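Local coordinates for protein mevalonate diphosphate decarboxylase (Legionella pneumophila, PDB 3LTO) that probably catalyses the ATP-dependent decarboxylation of mevalonate diphosphate to isopentenyl diphosphate, with an N-terminal and a C-terminal domain of the GHMP kinase type, at residues Asp170-Asp175 with Asn221-Lys226; Ser31-Leu36 with Pro157-Thr162; Lys274-Val279 with Ser294-Leu299; His178-Ile183 with Asn287-Tyr292. All blocks are in the same frame, centred on the assembly; numbering follows the deposited sequence.

Contact 1 (Asp170-Asp175 with Asn221-Lys226); sequences DLPYKD and NAFENK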
loop_
_atom_site.group_PDB
_atom_site.type_symbol
_atom_site.label_atom_id
_atom_site.label_comp_id
_atom_site.label_asym_id
_atom_site.label_seq_id
_atom_site.Cartn_x
_atom_site.Cartn_y
_atom_site.Cartn_z
ATOM N N ASP A 170 -5.140 -9.155 14.495
ATOM C CA ASP A 170 -5.471 -9.957 15.666
ATOM C C ASP A 170 -5.919 -9.124 16.856
ATOM O O ASP A 170 -5.099 -8.645 17.640
ATOM C CB ASP A 170 -4.267 -10.826 16.047
ATOM C CG ASP A 170 -4.530 -11.703 17.260
ATOM O OD1 ASP A 170 -5.579 -12.384 17.302
ATOM O OD2 ASP A 170 -3.675 -11.722 18.170
ATOM N N LEU A 171 -7.232 -8.947 16.977
ATOM C CA LEU A 171 -7.803 -8.180 18.071
ATOM C C LEU A 171 -8.451 -9.118 19.086
ATOM O O LEU A 171 -8.902 -10.206 18.740
ATOM C CB LEU A 171 -8.811 -7.160 17.534
ATOM C CG LEU A 171 -8.165 -6.078 16.655
ATOM C CD1 LEU A 171 -9.222 -5.133 16.123
ATOM C CD2 LEU A 171 -7.126 -5.310 17.459
ATOM N N PRO A 172 -8.495 -8.696 20.358
ATOM C CA PRO A 172 -9.043 -9.387 21.531
ATOM C C PRO A 172 -10.458 -9.970 21.484
ATOM O O PRO A 172 -10.745 -10.927 22.201
ATOM C CB PRO A 172 -8.917 -8.337 22.633
ATOM C CG PRO A 172 -7.725 -7.560 22.221
ATOM C CD PRO A 172 -7.960 -7.381 20.750
ATOM N N TYR A 173 -11.343 -9.405 20.669
ATOM C CA TYR A 173 -12.716 -9.901 20.615
ATOM C C TYR A 173 -13.041 -10.699 19.356
ATOM O O TYR A 173 -12.603 -10.359 18.262
ATOM C CB TYR A 173 -13.685 -8.727 20.759
ATOM C CG TYR A 173 -13.494 -7.963 22.047
ATOM C CD1 TYR A 173 -13.931 -8.487 23.265
ATOM C CD2 TYR A 173 -12.854 -6.726 22.056
ATOM C CE1 TYR A 173 -13.734 -7.796 24.461
ATOM C CE2 TYR A 173 -12.649 -6.026 23.249
ATOM C CZ TYR A 173 -13.092 -6.567 24.444
ATOM O OH TYR A 173 -12.897 -5.878 25.619
ATOM N N LYS A 174 -13.816 -11.766 19.527
ATOM C CA LYS A 174 -14.207 -12.637 18.423
ATOM C C LYS A 174 -15.584 -13.225 18.740
ATOM O O LYS A 174 -16.033 -13.193 19.883
ATOM C CB LYS A 174 -13.183 -13.768 18.264
ATOM C CG LYS A 174 -11.732 -13.285 18.143
ATOM C CD LYS A 174 -10.733 -14.408 18.413
ATOM C CE LYS A 174 -9.286 -13.905 18.351
ATOM N NZ LYS A 174 -8.987 -12.868 19.384
ATOM N N ASP A 175 -16.249 -13.773 17.733
ATOM C CA ASP A 175 -17.570 -14.340 17.942
ATOM C C ASP A 175 -18.462 -13.311 18.627
ATOM O O ASP A 175 -18.993 -13.556 19.707
ATOM C CB ASP A 175 -17.495 -15.603 18.808
ATOM C CG ASP A 175 -16.720 -16.728 18.143
ATOM O OD1 ASP A 175 -16.992 -17.021 16.956
ATOM O OD2 ASP A 175 -15.847 -17.330 18.806
ATOM N N ASN A 221 -6.000 1.138 20.732
ATOM C CA ASN A 221 -5.522 1.127 22.112
ATOM C C ASN A 221 -6.619 0.592 23.026
ATOM O O ASN A 221 -6.335 -0.050 24.034
ATOM C CB ASN A 221 -5.125 2.535 22.581
ATOM C CG ASN A 221 -3.800 3.001 21.994
ATOM O OD1 ASN A 221 -2.825 2.243 21.948
ATOM N ND2 ASN A 221 -3.754 4.254 21.556
ATOM N N ALA A 222 -7.872 0.865 22.673
ATOM C CA ALA A 222 -9.005 0.394 23.469
ATOM C C ALA A 222 -9.045 -1.128 23.391
ATOM O O ALA A 222 -9.218 -1.805 24.404
ATOM C CB ALA A 222 -10.313 0.986 22.946
ATOM N N PHE A 223 -8.876 -1.659 22.181
ATOM C CA PHE A 223 -8.871 -3.101 21.978
ATOM C C PHE A 223 -7.767 -3.764 22.811
ATOM O O PHE A 223 -8.028 -4.710 23.555
ATOM C CB PHE A 223 -8.680 -3.420 20.492
ATOM C CG PHE A 223 -9.964 -3.410 19.702
ATOM C CD1 PHE A 223 -10.832 -4.499 19.751
ATOM C CD2 PHE A 223 -10.315 -2.309 18.927
ATOM C CE1 PHE A 223 -12.031 -4.492 19.040
ATOM C CE2 PHE A 223 -11.513 -2.291 18.210
ATOM C CZ PHE A 223 -12.374 -3.387 18.269
ATOM N N GLU A 224 -6.545 -3.258 22.684
ATOM C CA GLU A 224 -5.404 -3.790 23.422
ATOM C C GLU A 224 -5.693 -3.861 24.917
ATOM O O GLU A 224 -5.328 -4.829 25.578
ATOM C CB GLU A 224 -4.165 -2.915 23.175
ATOM C CG GLU A 224 -3.007 -3.130 24.151
ATOM C CD GLU A 224 -2.248 -4.427 23.915
ATOM O OE1 GLU A 224 -1.641 -4.571 22.829
ATOM O OE2 GLU A 224 -2.256 -5.301 24.818
ATOM N N ASN A 225 -6.350 -2.836 25.445
ATOM C CA ASN A 225 -6.667 -2.800 26.868
ATOM C C ASN A 225 -7.987 -3.477 27.229
ATOM O O ASN A 225 -8.414 -3.409 28.377
ATOM C CB ASN A 225 -6.711 -1.354 27.374
ATOM C CG ASN A 225 -5.398 -0.622 27.171
ATOM O OD1 ASN A 225 -4.328 -1.137 27.492
ATOM N ND2 ASN A 225 -5.476 0.596 26.648
ATOM N N LYS A 226 -8.635 -4.127 26.271
ATOM C CA LYS A 226 -9.910 -4.775 26.562
ATOM C C LYS A 226 -10.816 -3.750 27.242
ATOM O O LYS A 226 -11.437 -4.032 28.268
ATOM C CB LYS A 226 -9.701 -5.968 27.499
ATOM C CG LYS A 226 -8.780 -7.043 26.948
ATOM C CD LYS A 226 -9.505 -7.983 25.998
ATOM C CE LYS A 226 -10.313 -9.017 26.771
ATOM N NZ LYS A 226 -11.007 -9.989 25.879
#
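Phe223, on the last turn of helix 208-224, meets three consecutive residues of the 170-175 loop. Leu171 covers one face of its ring: CD1 stands 3.9 Å from the Phe223 ring centroid and only 4° off the normal, a well-centred CH-pi contact. The other branch of the same leucine drops to the root of the aromatic side chain, with Leu171 CD2 3.9 Å from Phe223 CB. Tyr173 crosses the phenylalanine ring obliquely, its CD2 3.8 Å from Phe223 CD1, which sits at the edge of the tyrosine ring, near its plane. The backbone of Phe223 is engaged as well, since Pro172 CG rests 3.2 Å from Phe223 O. Glu224 points its CB away from the loop and adds little. Lys226 then returns to the contact. A bend at chi2 (-82°) sets Lys226 CD against Pro172 CB at a tight 3.4 Å, while Tyr173 OH lies 3.3 Å from Lys226 CA. No hydrogen bond joins the two segments; the loop ties itself instead, Lys174 NZ donating to Leu171 O at 2.7 Å. Behind the contact, Ile231 of helix 228-247 touches both Tyr173 and Phe223, and Leu32 touches Leu171 and Phe223. The lysine owes its place to the way the helix stops: Lys226, with positive phi, is the C-prime residue of a Schellman motif, its N bonded to Phe223 O at 2.8 Å and the next amide bonded to Ala222 O.

Contact 2 (Ser31-Leu36 with Pro157-Thr162); sequences SLSYTL and PWALWT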
loop_
_atom_site.group_PDB
_atom_site.type_symbol
_atom_site.label_atom_id
_atom_site.label_comp_id
_atom_site.label_asym_id
_atom_site.label_seq_id
_atom_site.Cartn_x
_atom_site.Cartn_y
_atom_site.Cartn_z
ATOM N N SER A 31 -9.188 2.061 7.533
ATOM C CA SER A 31 -10.508 1.621 7.955
ATOM C C SER A 31 -10.380 0.276 8.665
ATOM O O SER A 31 -9.496 -0.524 8.349
ATOM C CB SER A 31 -11.454 1.521 6.751
ATOM O OG SER A 31 -10.962 0.638 5.751
ATOM N N LEU A 32 -11.253 0.047 9.643
ATOM C CA LEU A 32 -11.266 -1.185 10.430
ATOM C C LEU A 32 -12.688 -1.747 10.492
ATOM O O LEU A 32 -13.625 -1.035 10.869
ATOM C CB LEU A 32 -10.780 -0.903 11.855
ATOM C CG LEU A 32 -10.854 -2.072 12.834
ATOM C CD1 LEU A 32 -9.667 -2.986 12.631
ATOM C CD2 LEU A 32 -10.860 -1.549 14.245
ATOM N N SER A 33 -12.851 -3.020 10.142
ATOM C CA SER A 33 -14.176 -3.616 10.158
ATOM C C SER A 33 -14.220 -5.021 10.742
ATOM O O SER A 33 -13.203 -5.710 10.825
ATOM C CB SER A 33 -14.750 -3.642 8.739
ATOM O OG SER A 33 -13.937 -4.431 7.885
ATOM N N TYR A 34 -15.417 -5.428 11.153
ATOM C CA TYR A 34 -15.635 -6.755 11.703
ATOM C C TYR A 34 -16.247 -7.579 10.576
ATOM O O TYR A 34 -17.161 -7.114 9.896
ATOM C CB TYR A 34 -16.615 -6.702 12.871
ATOM C CG TYR A 34 -16.822 -8.050 13.532
ATOM C CD1 TYR A 34 -15.754 -8.729 14.118
ATOM C CD2 TYR A 34 -18.076 -8.659 13.550
ATOM C CE1 TYR A 34 -15.928 -9.979 14.700
ATOM C CE2 TYR A 34 -18.257 -9.914 14.131
ATOM C CZ TYR A 34 -17.178 -10.565 14.702
ATOM O OH TYR A 34 -17.343 -11.810 15.267
ATOM N N THR A 35 -15.750 -8.792 10.370
ATOM C CA THR A 35 -16.284 -9.626 9.304
ATOM C C THR A 35 -17.512 -10.388 9.807
ATOM O O THR A 35 -17.424 -11.180 10.736
ATOM C CB THR A 35 -15.199 -10.601 8.776
ATOM O OG1 THR A 35 -14.026 -9.855 8.411
ATOM C CG2 THR A 35 -15.696 -11.342 7.540
ATOM N N LEU A 36 -18.662 -10.120 9.198
ATOM C CA LEU A 36 -19.913 -10.767 9.585
ATOM C C LEU A 36 -20.082 -12.065 8.804
ATOM O O LEU A 36 -20.857 -12.144 7.848
ATOM C CB LEU A 36 -21.080 -9.814 9.311
ATOM C CG LEU A 36 -20.997 -8.484 10.070
ATOM C CD1 LEU A 36 -21.978 -7.479 9.492
ATOM C CD2 LEU A 36 -21.280 -8.730 11.546
ATOM N N PRO A 157 -11.192 -12.511 11.732
ATOM C CA PRO A 157 -12.456 -11.843 12.053
ATOM C C PRO A 157 -12.408 -10.314 11.972
ATOM O O PRO A 157 -13.446 -9.660 11.965
ATOM C CB PRO A 157 -12.761 -12.354 13.460
ATOM C CG PRO A 157 -11.397 -12.446 14.057
ATOM C CD PRO A 157 -10.608 -13.113 12.945
ATOM N N TRP A 158 -11.209 -9.745 11.919
ATOM C CA TRP A 158 -11.062 -8.293 11.808
ATOM C C TRP A 158 -10.163 -7.946 10.631
ATOM O O TRP A 158 -9.187 -8.642 10.361
ATOM C CB TRP A 158 -10.452 -7.692 13.077
ATOM C CG TRP A 158 -11.289 -7.850 14.293
ATOM C CD1 TRP A 158 -11.244 -8.875 15.193
ATOM C CD2 TRP A 158 -12.338 -6.974 14.729
ATOM N NE1 TRP A 158 -12.207 -8.692 16.164
ATOM C CE2 TRP A 158 -12.891 -7.535 15.901
ATOM C CE3 TRP A 158 -12.865 -5.773 14.240
ATOM C CZ2 TRP A 158 -13.950 -6.935 16.592
ATOM C CZ3 TRP A 158 -13.918 -5.177 14.924
ATOM C CH2 TRP A 158 -14.449 -5.759 16.090
ATOM N N ALA A 159 -10.486 -6.858 9.938
ATOM C CA ALA A 159 -9.692 -6.429 8.793
ATOM C C ALA A 159 -9.263 -4.979 8.918
ATOM O O ALA A 159 -10.075 -4.110 9.215
ATOM C CB ALA A 159 -10.482 -6.619 7.505
ATOM N N LEU A 160 -7.980 -4.725 8.692
ATOM C CA LEU A 160 -7.460 -3.372 8.752
ATOM C C LEU A 160 -6.930 -3.026 7.376
ATOM O O LEU A 160 -6.094 -3.737 6.824
ATOM C CB LEU A 160 -6.338 -3.250 9.782
ATOM C CG LEU A 160 -5.686 -1.861 9.857
ATOM C CD1 LEU A 160 -6.698 -0.850 10.360
ATOM C CD2 LEU A 160 -4.473 -1.898 10.776
ATOM N N TRP A 161 -7.441 -1.932 6.823
ATOM C CA TRP A 161 -7.053 -1.463 5.503
ATOM C C TRP A 161 -6.303 -0.144 5.669
ATOM O O TRP A 161 -6.849 0.837 6.176
ATOM C CB TRP A 161 -8.321 -1.292 4.650
ATOM C CG TRP A 161 -8.141 -0.725 3.266
ATOM C CD1 TRP A 161 -6.983 -0.625 2.556
ATOM C CD2 TRP A 161 -9.174 -0.203 2.423
ATOM N NE1 TRP A 161 -7.227 -0.069 1.318
ATOM C CE2 TRP A 161 -8.565 0.198 1.210
ATOM C CE3 TRP A 161 -10.560 -0.034 2.573
ATOM C CZ2 TRP A 161 -9.293 0.760 0.151
ATOM C CZ3 TRP A 161 -11.286 0.526 1.526
ATOM C CH2 TRP A 161 -10.649 0.915 0.327
ATOM N N THR A 162 -5.037 -0.141 5.272
ATOM C CA THR A 162 -4.199 1.047 5.356
ATOM C C THR A 162 -3.443 1.150 4.048
ATOM O O THR A 162 -2.779 0.201 3.647
ATOM C CB THR A 162 -3.177 0.942 6.501
ATOM O OG1 THR A 162 -3.854 0.971 7.761
ATOM C CG2 THR A 162 -2.193 2.096 6.436
#
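Tyr34 and Trp158, facing each other as a non-hydrogen-bonded pair of antiparallel strands, form the dense part of this contact. CG of Tyr34 is anti to the backbone N (chi1 -177°), on the same side of the sheet as Trp158; the edge of its ring is directed at the face of the indole, planes at 55° and centroids 4.8 Å apart. Tyr34 CD1 comes within 3.5 Å of Trp158 CZ2, off-centre over the ring, and Tyr34 CB lies over the six-membered ring in a CH-pi contact. On that side of the sheet too, Leu32 CG comes obliquely to within 4.4 Å of Trp158 CE3. Reciprocal backbone bonds join Ser31 with Trp161 and Ser33 with Ala159, and a fifth, Thr35 N to Pro157 O at 2.9 Å, closes the end beside the cis proline.

Leu160, partly exposed, touches its partner Leu32 only lightly, CD1 to CD1 at 4.3 Å. Ser33 OG and Ala159 CB, on the other face, are likewise 4.1 Å apart. The close spot there is Ser31 OG, 3.3 Å from Trp161 CE3 and bonded to Arg152, with a bound sulfate about 4 Å from the serine side chain.

In the mixed sheet, strand 2-12 bonds to the far side of 31-36, and strand 165-168 to that of 158-162. Phe223 and Leu219 of helix 208-224 cover Leu32, and Val309 of the second subunit packs on Leu160.

Contact 3 (Lys274-Val279 with Ser294-Leu299); sequences KGDGPV and SDQTDL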
loop_
_atom_site.group_PDB
_atom_site.type_symbol
_atom_site.label_atom_id
_atom_site.label_comp_id
_atom_site.label_asym_id
_atom_site.label_seq_id
_atom_site.Cartn_x
_atom_site.Cartn_y
_atom_site.Cartn_z
ATOM N N LYS A 274 -26.653 0.234 33.166
ATOM C CA LYS A 274 -25.979 -1.056 33.303
ATOM C C LYS A 274 -24.466 -1.001 33.484
ATOM O O LYS A 274 -23.867 -1.945 33.999
ATOM C CB LYS A 274 -26.278 -1.937 32.084
ATOM C CG LYS A 274 -27.747 -2.234 31.846
ATOM C CD LYS A 274 -28.351 -3.013 33.005
ATOM C CE LYS A 274 -29.841 -3.207 32.808
ATOM N NZ LYS A 274 -30.501 -3.859 33.977
ATOM N N GLY A 275 -23.850 0.090 33.046
ATOM C CA GLY A 275 -22.406 0.206 33.150
ATOM C C GLY A 275 -21.742 -0.683 32.111
ATOM O O GLY A 275 -20.541 -0.946 32.168
ATOM N N ASP A 276 -22.538 -1.148 31.152
ATOM C CA ASP A 276 -22.052 -2.016 30.088
ATOM C C ASP A 276 -23.120 -2.042 28.994
ATOM O O ASP A 276 -24.298 -1.775 29.252
ATOM C CB ASP A 276 -21.803 -3.429 30.639
ATOM C CG ASP A 276 -21.141 -4.355 29.624
ATOM O OD1 ASP A 276 -20.337 -3.872 28.801
ATOM O OD2 ASP A 276 -21.411 -5.578 29.661
ATOM N N GLY A 277 -22.712 -2.350 27.771
ATOM C CA GLY A 277 -23.675 -2.387 26.687
ATOM C C GLY A 277 -23.066 -2.775 25.358
ATOM O O GLY A 277 -21.967 -3.325 25.303
ATOM N N PRO A 278 -23.763 -2.486 24.255
ATOM C CA PRO A 278 -23.254 -2.827 22.932
ATOM C C PRO A 278 -22.423 -1.736 22.264
ATOM O O PRO A 278 -22.494 -0.560 22.623
ATOM C CB PRO A 278 -24.531 -3.092 22.158
ATOM C CG PRO A 278 -25.418 -2.005 22.666
ATOM C CD PRO A 278 -25.162 -2.027 24.170
ATOM N N VAL A 279 -21.619 -2.145 21.292
ATOM C CA VAL A 279 -20.844 -1.196 20.521
ATOM C C VAL A 279 -21.854 -0.870 19.421
ATOM O O VAL A 279 -22.569 -1.761 18.950
ATOM C CB VAL A 279 -19.572 -1.852 19.956
ATOM C CG1 VAL A 279 -19.026 -1.033 18.794
ATOM C CG2 VAL A 279 -18.525 -1.963 21.066
ATOM N N SER A 294 -19.232 -12.015 23.089
ATOM C CA SER A 294 -19.780 -13.363 23.198
ATOM C C SER A 294 -20.304 -13.608 24.609
ATOM O O SER A 294 -21.193 -14.428 24.804
ATOM C CB SER A 294 -18.715 -14.405 22.865
ATOM O OG SER A 294 -17.635 -14.320 23.778
ATOM N N ASP A 295 -19.766 -12.889 25.590
ATOM C CA ASP A 295 -20.215 -13.044 26.976
ATOM C C ASP A 295 -21.359 -12.093 27.345
ATOM O O ASP A 295 -21.740 -12.001 28.508
ATOM C CB ASP A 295 -19.057 -12.821 27.954
ATOM C CG ASP A 295 -18.649 -11.364 28.052
ATOM O OD1 ASP A 295 -18.113 -10.827 27.068
ATOM O OD2 ASP A 295 -18.872 -10.750 29.116
ATOM N N GLN A 296 -21.907 -11.388 26.362
ATOM C CA GLN A 296 -22.998 -10.460 26.630
ATOM C C GLN A 296 -24.344 -10.961 26.125
ATOM O O GLN A 296 -25.289 -10.176 26.019
ATOM C CB GLN A 296 -22.722 -9.101 25.986
ATOM C CG GLN A 296 -21.673 -8.248 26.660
ATOM C CD GLN A 296 -21.545 -6.891 25.984
ATOM O OE1 GLN A 296 -21.255 -6.812 24.794
ATOM N NE2 GLN A 296 -21.774 -5.822 26.739
ATOM N N THR A 297 -24.438 -12.252 25.811
ATOM C CA THR A 297 -25.691 -12.808 25.306
ATOM C C THR A 297 -26.899 -12.401 26.142
ATOM O O THR A 297 -27.906 -11.956 25.598
ATOM C CB THR A 297 -25.648 -14.350 25.231
ATOM O OG1 THR A 297 -24.571 -14.753 24.379
ATOM C CG2 THR A 297 -26.960 -14.899 24.654
ATOM N N ASP A 298 -26.801 -12.540 27.460
ATOM C CA ASP A 298 -27.923 -12.180 28.318
ATOM C C ASP A 298 -28.209 -10.689 28.354
ATOM O O ASP A 298 -29.366 -10.285 28.397
ATOM C CB ASP A 298 -27.715 -12.693 29.744
ATOM C CG ASP A 298 -27.822 -14.203 29.838
ATOM O OD1 ASP A 298 -28.543 -14.804 29.008
ATOM O OD2 ASP A 298 -27.200 -14.787 30.751
ATOM N N LEU A 299 -27.165 -9.869 28.342
ATOM C CA LEU A 299 -27.370 -8.426 28.365
ATOM C C LEU A 299 -28.100 -8.030 27.086
ATOM O O LEU A 299 -29.010 -7.202 27.106
ATOM C CB LEU A 299 -26.030 -7.690 28.459
ATOM C CG LEU A 299 -26.106 -6.174 28.660
ATOM C CD1 LEU A 299 -26.840 -5.875 29.961
ATOM C CD2 LEU A 299 -24.708 -5.577 28.702
#
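Gln296 NE2 donates to Gly277 O at 2.9 Å, the firmer of two bonds that its amide makes to the 274-279 loop. CG of Gln296 is anti to the carbonyl carbon (chi1 -74°), and the extended chain beyond carries the amide there. The acceptor lies close to the amide plane and the N-H points well at it (165°), although the donor stands above the plane of the glycine carbonyl. The same nitrogen makes a weak bond to Asp276 OD2 at 3.0 Å, the side chains meeting tip to tip, their flat ends 28° apart. Arg293 secures both Gln296 and Asp276: its backbone N bonds to Gln296 OE1 and its guanidinium forms a salt bridge with Asp276 OD1; Gly277 O takes a further bond from Trp228 NE1. Gln296 occupies the N-cap position of helix 297-308, while Gly275 is where the chain leaves helix 258-274, so the amide fastens the start of one helix to the loop after another. Farther out, Leu299 sets a methyl against a polar atom, CD2 3.4 Å from Asp276 OD2. The apolar touch is Lys274 CG with Leu299 CD1 at 4.2 Å, the side chains sliding past each other in opposite directions; Lys274 NZ continues to Gln302 OE1.

Contact 4 (His178-Ile183 with Asn287-Tyr292); sequences HQVIVI and NVHLLY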
loop_
_atom_site.group_PDB
_atom_site.type_symbol
_atom_site.label_atom_id
_atom_site.label_comp_id
_atom_site.label_asym_id
_atom_site.label_seq_id
_atom_site.Cartn_x
_atom_site.Cartn_y
_atom_site.Cartn_z
ATOM N N HIS A 178 -24.094 -9.959 16.610
ATOM C CA HIS A 178 -24.434 -8.813 15.763
ATOM C C HIS A 178 -25.931 -8.680 15.503
ATOM O O HIS A 178 -26.553 -9.582 14.941
ATOM C CB HIS A 178 -23.677 -8.924 14.430
ATOM C CG HIS A 178 -24.175 -8.001 13.356
ATOM N ND1 HIS A 178 -24.248 -6.634 13.514
ATOM C CD2 HIS A 178 -24.576 -8.251 12.086
ATOM C CE1 HIS A 178 -24.667 -6.082 12.389
ATOM N NE2 HIS A 178 -24.872 -7.042 11.506
ATOM N N GLN A 179 -26.503 -7.552 15.919
ATOM C CA GLN A 179 -27.924 -7.278 15.713
ATOM C C GLN A 179 -28.095 -5.963 14.958
ATOM O O GLN A 179 -27.313 -5.025 15.131
ATOM C CB GLN A 179 -28.669 -7.183 17.048
ATOM C CG GLN A 179 -28.551 -8.411 17.923
ATOM C CD GLN A 179 -29.303 -8.259 19.236
ATOM O OE1 GLN A 179 -29.288 -7.194 19.855
ATOM N NE2 GLN A 179 -29.955 -9.330 19.671
ATOM N N VAL A 180 -29.133 -5.903 14.128
ATOM C CA VAL A 180 -29.425 -4.714 13.342
ATOM C C VAL A 180 -30.840 -4.204 13.591
ATOM O O VAL A 180 -31.820 -4.930 13.401
ATOM C CB VAL A 180 -29.283 -4.991 11.830
ATOM C CG1 VAL A 180 -29.389 -3.687 11.056
ATOM C CG2 VAL A 180 -27.963 -5.687 11.547
ATOM N N ILE A 181 -30.941 -2.956 14.030
ATOM C CA ILE A 181 -32.239 -2.351 14.257
ATOM C C ILE A 181 -32.621 -1.742 12.920
ATOM O O ILE A 181 -32.043 -0.747 12.482
ATOM C CB ILE A 181 -32.168 -1.255 15.326
ATOM C CG1 ILE A 181 -31.795 -1.885 16.669
ATOM C CG2 ILE A 181 -33.508 -0.524 15.414
ATOM C CD1 ILE A 181 -31.267 -0.901 17.685
ATOM N N VAL A 182 -33.586 -2.368 12.261
ATOM C CA VAL A 182 -34.034 -1.923 10.953
ATOM C C VAL A 182 -34.991 -0.753 11.029
ATOM O O VAL A 182 -36.099 -0.885 11.538
ATOM C CB VAL A 182 -34.734 -3.063 10.205
ATOM C CG1 VAL A 182 -35.090 -2.624 8.792
ATOM C CG2 VAL A 182 -33.846 -4.290 10.201
ATOM N N ILE A 183 -34.554 0.394 10.524
ATOM C CA ILE A 183 -35.381 1.586 10.502
ATOM C C ILE A 183 -35.742 1.832 9.040
ATOM O O ILE A 183 -34.871 2.114 8.217
ATOM C CB ILE A 183 -34.623 2.789 11.094
ATOM C CG1 ILE A 183 -34.392 2.554 12.589
ATOM C CG2 ILE A 183 -35.405 4.063 10.861
ATOM C CD1 ILE A 183 -33.621 3.649 13.281
ATOM N N ASN A 287 -30.371 1.985 9.107
ATOM C CA ASN A 287 -30.234 0.939 10.122
ATOM C C ASN A 287 -29.192 1.242 11.195
ATOM O O ASN A 287 -28.228 1.962 10.958
ATOM C CB ASN A 287 -29.891 -0.409 9.467
ATOM C CG ASN A 287 -30.995 -0.927 8.550
ATOM O OD1 ASN A 287 -32.168 -0.565 8.689
ATOM N ND2 ASN A 287 -30.622 -1.798 7.619
ATOM N N VAL A 288 -29.391 0.681 12.380
ATOM C CA VAL A 288 -28.455 0.869 13.476
ATOM C C VAL A 288 -27.901 -0.497 13.856
ATOM O O VAL A 288 -28.661 -1.425 14.130
ATOM C CB VAL A 288 -29.136 1.511 14.708
ATOM C CG1 VAL A 288 -28.161 1.556 15.874
ATOM C CG2 VAL A 288 -29.604 2.926 14.368
ATOM N N HIS A 289 -26.576 -0.610 13.866
ATOM C CA HIS A 289 -25.917 -1.866 14.192
ATOM C C HIS A 289 -25.445 -1.973 15.630
ATOM O O HIS A 289 -24.835 -1.058 16.189
ATOM C CB HIS A 289 -24.720 -2.096 13.264
ATOM C CG HIS A 289 -25.094 -2.207 11.820
ATOM N ND1 HIS A 289 -25.075 -3.403 11.135
ATOM C CD2 HIS A 289 -25.551 -1.280 10.946
ATOM C CE1 HIS A 289 -25.509 -3.208 9.902
ATOM N NE2 HIS A 289 -25.804 -1.929 9.763
ATOM N N LEU A 290 -25.741 -3.121 16.221
ATOM C CA LEU A 290 -25.333 -3.413 17.576
ATOM C C LEU A 290 -24.325 -4.558 17.524
ATOM O O LEU A 290 -24.477 -5.493 16.741
ATOM C CB LEU A 290 -26.533 -3.844 18.422
ATOM C CG LEU A 290 -27.737 -2.910 18.575
ATOM C CD1 LEU A 290 -28.673 -3.496 19.629
ATOM C CD2 LEU A 290 -27.272 -1.511 19.000
ATOM N N LEU A 291 -23.293 -4.464 18.356
ATOM C CA LEU A 291 -22.263 -5.490 18.456
ATOM C C LEU A 291 -22.070 -5.774 19.934
ATOM O O LEU A 291 -21.815 -4.859 20.725
ATOM C CB LEU A 291 -20.949 -5.013 17.830
ATOM C CG LEU A 291 -20.939 -4.968 16.302
ATOM C CD1 LEU A 291 -19.633 -4.362 15.811
ATOM C CD2 LEU A 291 -21.115 -6.380 15.754
ATOM N N TYR A 292 -22.214 -7.043 20.303
ATOM C CA TYR A 292 -22.083 -7.484 21.688
ATOM C C TYR A 292 -20.980 -8.518 21.788
ATOM O O TYR A 292 -20.710 -9.233 20.827
ATOM C CB TYR A 292 -23.377 -8.152 22.164
ATOM C CG TYR A 292 -24.551 -7.237 22.415
ATOM C CD1 TYR A 292 -24.677 -6.551 23.619
ATOM C CD2 TYR A 292 -25.562 -7.097 21.467
ATOM C CE1 TYR A 292 -25.784 -5.750 23.875
ATOM C CE2 TYR A 292 -26.677 -6.300 21.713
ATOM C CZ TYR A 292 -26.781 -5.632 22.918
ATOM O OH TYR A 292 -27.884 -4.852 23.174
HETATM O O HOH W 1 -29.825 -6.018 22.149
HETATM O O HOH W 2 -33.853 -0.182 6.463
#
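His178 and His289 come together through different first torsions: CG of His178 is anti to the backbone N (chi1 166°), whereas CG of His289 is anti to the carbonyl carbon (chi1 -62°). The imidazoles meet rim to rim, nearly coplanar at 6°, in a close contact of a ring carbon with a ring nitrogen, His178 CE1 3.0 Å from His289 ND1. His178 ND1 also makes a weak bond to Leu290 O (3.4 Å), a carbonyl already taken by Gln179 N. Val180 lies alongside His289, its CG1 4.2 Å from the ring centroid in a CH-pi contact over the face.

Four backbone bonds join Gln179 with Leu290 and Ile181 with Val288 in both directions. Past the paired strands, Asn287 OD1 takes the place of a backbone acceptor and receives Ile183 N at 3.2 Å, while its ND2 is held by Ser105 O. Gln179 OE1 lies at the edge of the Tyr292 ring, 3.3 Å from CE2. A water links the same two residues, donating to Gln179 OE1 (2.6 Å) and accepting from Tyr292 OH (2.5 Å).

Ile181 and Leu290 add an apolar touch, CD1 to CD1 at 4.2 Å. Strands 177-182 and 288-292 are the central pair of a four-stranded antiparallel sheet, flanked by 313-314 and 279-281 respectively. The face bearing Ile181, Val288 and Leu290 packs on helix 258-274, and helix 297-308 reaches Ile181 and Tyr292.

How the contacts relate
The four contacts lead from the strands of the N-terminal domain into those of the C-terminal one. Contacts 1 and 2, centres 12 Å apart, are joined by a probable hydrogen bond from Trp158 NE1 to Tyr173 O at 2.7 Å. Contacts 3 and 4, centres 14 Å apart, share another, Val279 N to Leu291 O at 2.8 Å, and alternate along the chain. Contact 2 reaches contact 4 directly where Leu36 CD2 packs on His178 CD2 at 3.4 Å, although their centres are 17 Å apart. The 170-175 loop of contact 1 leads into strand 177-182 of contact 4. The sulfate, probably from the crystallisation liquor, adjoins contact 2 and marks a possible pocket at most.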